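Local coordinates for malonyl-CoA-[acyl-carrier-protein] transacylase (Coxiella burnetii, PDB 3TQE), which probably catalyses the transfer of the malonyl group from malonyl-CoA to the holo acyl carrier protein, a step that supplies fatty acid synthesis, at residues F37-S42 / I77-E82. Sequence-based numbering, arbitrary orientation. Where two conformers were deposited one is given.
Sequences FQQASS and IFRCWE. With EDO (1,2-ethanediol), chain D.
Q39 and R79 make the whole direct contact between segments 37-42 and 77-82. Each reaches out from its own helix, and the two side chains meet at their polar ends.

One hydrogen bond joins them. R79 NH1 donates to Q39 OE1 at 2.8 Å, and the bond is nearly straight, with an N-H...O angle of 174°. OE1 lies at the edge of the guanidinium, in its plane. From the amide's side the fit is less regular, because NH1 is tilted 33° from the carbonyl plane. The two flat groups stand almost perpendicular, 79° apart. The R79 chain is extended from CG to NE, which carries the guanidinium out toward Q39. R79 NH1 is also hydrogen-bonded to T36 OG1, in helix 31-44 just before the segment.

A water makes a second link. It donates to Q39 OE1 at 2.9 Å and accepts from R79 NH2 at 2.9 Å. OE1 thus accepts two hydrogen bonds, one from R79 NH1 and one from the water.

A 1,2-ethanediol, probably from the crystallisation liquor, accepts from the NE and NH2 edge of the guanidinium through both hydroxyl oxygens. R79 NE donates to O1 at 2.8 Å, and R79 NH2 donates to O2 at 2.8 Å. In the crystal these bonds, with the diol included, probably hold the guanidinium in one orientation.

This is a polar surface bridge between helices 31-44 and 63-83 of the acyl transferase domain, away from the predicted active site. R79 also touches I32 of helix 31-44. Helix 111-128 borders the bridge: Q39 touches F111 and E112, and R79 also packs on F111. Further along helix 63-83, W81 packs against helix 304-313 and meets F10 of strand 9-12 edge-to-face.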
loop_
_atom_site.group_PDB
_atom_site.type_symbol
_atom_site.label_atom_id
_atom_site.label_comp_id
_atom_site.label_asym_id
_atom_site.label_seq_id
_atom_site.Cartn_x
_atom_site.Cartn_y
_atom_site.Cartn_z
ATOM N N PHE A 37 -16.065 8.878 3.912
ATOM C CA PHE A 37 -16.063 8.065 5.105
ATOM C C PHE A 37 -17.469 7.597 5.423
ATOM O O PHE A 37 -17.629 6.492 5.932
ATOM C CB PHE A 37 -15.430 8.791 6.288
ATOM C CG PHE A 37 -13.940 8.668 6.323
ATOM C CD1 PHE A 37 -13.332 7.698 7.077
ATOM C CD2 PHE A 37 -13.144 9.474 5.535
ATOM C CE1 PHE A 37 -11.967 7.557 7.076
ATOM C CE2 PHE A 37 -11.767 9.323 5.532
ATOM C CZ PHE A 37 -11.186 8.376 6.304
ATOM N N GLN A 38 -18.485 8.405 5.130
ATOM C CA GLN A 38 -19.870 7.986 5.345
ATOM C C GLN A 38 -20.218 6.792 4.467
ATOM O O GLN A 38 -20.890 5.855 4.906
ATOM C CB GLN A 38 -20.832 9.145 5.079
ATOM C CG GLN A 38 -20.940 10.137 6.233
ATOM C CD GLN A 38 -21.615 11.465 5.861
ATOM O OE1 GLN A 38 -21.884 11.761 4.688
ATOM N NE2 GLN A 38 -21.895 12.268 6.878
ATOM N N GLN A 39 -19.770 6.834 3.218
ATOM C CA GLN A 39 -19.968 5.719 2.308
ATOM C C GLN A 39 -19.306 4.475 2.869
ATOM O O GLN A 39 -19.894 3.400 2.868
ATOM C CB GLN A 39 -19.394 6.049 0.942
ATOM C CG GLN A 39 -20.244 7.068 0.217
ATOM C CD GLN A 39 -19.604 7.622 -1.004
ATOM O OE1 GLN A 39 -18.524 7.214 -1.382
ATOM N NE2 GLN A 39 -20.288 8.544 -1.659
ATOM N N ALA A 40 -18.070 4.601 3.305
ATOM C CA ALA A 40 -17.387 3.468 3.878
ATOM C C ALA A 40 -18.096 2.940 5.112
ATOM O O ALA A 40 -18.235 1.741 5.284
ATOM C CB ALA A 40 -15.960 3.814 4.192
ATOM N N SER A 41 -18.546 3.846 5.963
ATOM C CA SER A 41 -19.223 3.474 7.188
ATOM C C SER A 41 -20.514 2.748 6.912
ATOM O O SER A 41 -20.862 1.842 7.659
ATOM C CB SER A 41 -19.498 4.713 8.028
ATOM O OG SER A 41 -18.278 5.271 8.461
ATOM N N SER A 42 -21.220 3.136 5.864
ATOM C CA SER A 42 -22.428 2.429 5.508
ATOM C C SER A 42 -22.110 0.998 5.086
ATOM O O SER A 42 -22.846 0.060 5.419
ATOM C CB SER A 42 -23.194 3.195 4.448
ATOM O OG SER A 42 -23.694 4.387 5.028
ATOM N N ILE A 77 -8.701 11.294 -0.440
ATOM C CA ILE A 77 -7.713 12.254 -0.956
ATOM C C ILE A 77 -7.775 12.318 -2.462
ATOM O O ILE A 77 -7.720 13.398 -3.049
ATOM C CB ILE A 77 -6.317 11.937 -0.444
ATOM C CG1 ILE A 77 -6.273 12.278 1.049
ATOM C CG2 ILE A 77 -5.245 12.683 -1.245
ATOM C CD1 ILE A 77 -5.073 11.758 1.765
ATOM N N PHE A 78 -7.922 11.175 -3.115
ATOM C CA PHE A 78 -8.106 11.216 -4.549
ATOM C C PHE A 78 -9.294 12.030 -4.959
ATOM O O PHE A 78 -9.246 12.791 -5.922
ATOM C CB PHE A 78 -8.250 9.805 -5.070
ATOM C CG PHE A 78 -8.430 9.733 -6.538
ATOM C CD1 PHE A 78 -7.346 9.827 -7.365
ATOM C CD2 PHE A 78 -9.684 9.610 -7.092
ATOM C CE1 PHE A 78 -7.510 9.780 -8.729
ATOM C CE2 PHE A 78 -9.837 9.554 -8.465
ATOM C CZ PHE A 78 -8.762 9.654 -9.246
ATOM N N ARG A 79 -10.380 11.892 -4.225
ATOM C CA ARG A 79 -11.576 12.629 -4.555
ATOM C C ARG A 79 -11.399 14.121 -4.329
ATOM O O ARG A 79 -11.983 14.921 -5.046
ATOM C CB ARG A 79 -12.717 12.113 -3.729
ATOM C CG ARG A 79 -13.176 10.746 -4.178
ATOM C CD ARG A 79 -14.254 10.189 -3.335
ATOM N NE ARG A 79 -14.751 8.963 -3.912
ATOM C CZ ARG A 79 -15.754 8.266 -3.397
ATOM N NH1 ARG A 79 -16.352 8.673 -2.276
ATOM N NH2 ARG A 79 -16.187 7.179 -4.022
ATOM N N CYS A 80 -10.620 14.482 -3.337
ATOM C CA CYS A 80 -10.298 15.896 -3.113
ATOM C C CYS A 80 -9.424 16.442 -4.249
ATOM O O CYS A 80 -9.635 17.535 -4.715
ATOM C CB CYS A 80 -9.573 16.084 -1.802
ATOM S SG CYS A 80 -10.622 15.868 -0.372
ATOM N N TRP A 81 -8.442 15.680 -4.686
ATOM C CA TRP A 81 -7.645 16.038 -5.851
ATOM C C TRP A 81 -8.541 16.331 -7.025
ATOM O O TRP A 81 -8.390 17.369 -7.672
ATOM C CB TRP A 81 -6.705 14.891 -6.195
ATOM C CG TRP A 81 -5.968 15.027 -7.467
ATOM C CD1 TRP A 81 -6.332 14.543 -8.648
ATOM C CD2 TRP A 81 -4.727 15.685 -7.665
ATOM N NE1 TRP A 81 -5.399 14.834 -9.593
ATOM C CE2 TRP A 81 -4.392 15.531 -9.014
ATOM C CE3 TRP A 81 -3.827 16.304 -6.823
ATOM C CZ2 TRP A 81 -3.230 16.016 -9.538
ATOM C CZ3 TRP A 81 -2.670 16.782 -7.355
ATOM C CH2 TRP A 81 -2.373 16.616 -8.688
ATOM N N GLU A 82 -9.475 15.439 -7.326
ATOM C CA GLU A 82 -10.343 15.659 -8.463
ATOM C C GLU A 82 -11.256 16.865 -8.254
ATOM O O GLU A 82 -11.438 17.656 -9.174
ATOM C CB GLU A 82 -11.123 14.400 -8.787
ATOM C CG GLU A 82 -10.193 13.305 -9.285
ATOM C CD GLU A 82 -10.847 12.353 -10.230
ATOM O OE1 GLU A 82 -11.937 11.867 -9.880
ATOM O OE2 GLU A 82 -10.263 12.096 -11.322
HETATM C C1 EDO D . -12.985 7.133 -6.736
HETATM O O1 EDO D . -13.593 8.364 -6.400
HETATM C C2 EDO D . -14.042 6.208 -7.318
HETATM O O2 EDO D . -15.184 6.113 -6.444
HETATM O O HOH W 1 -18.727 5.798 -3.887
#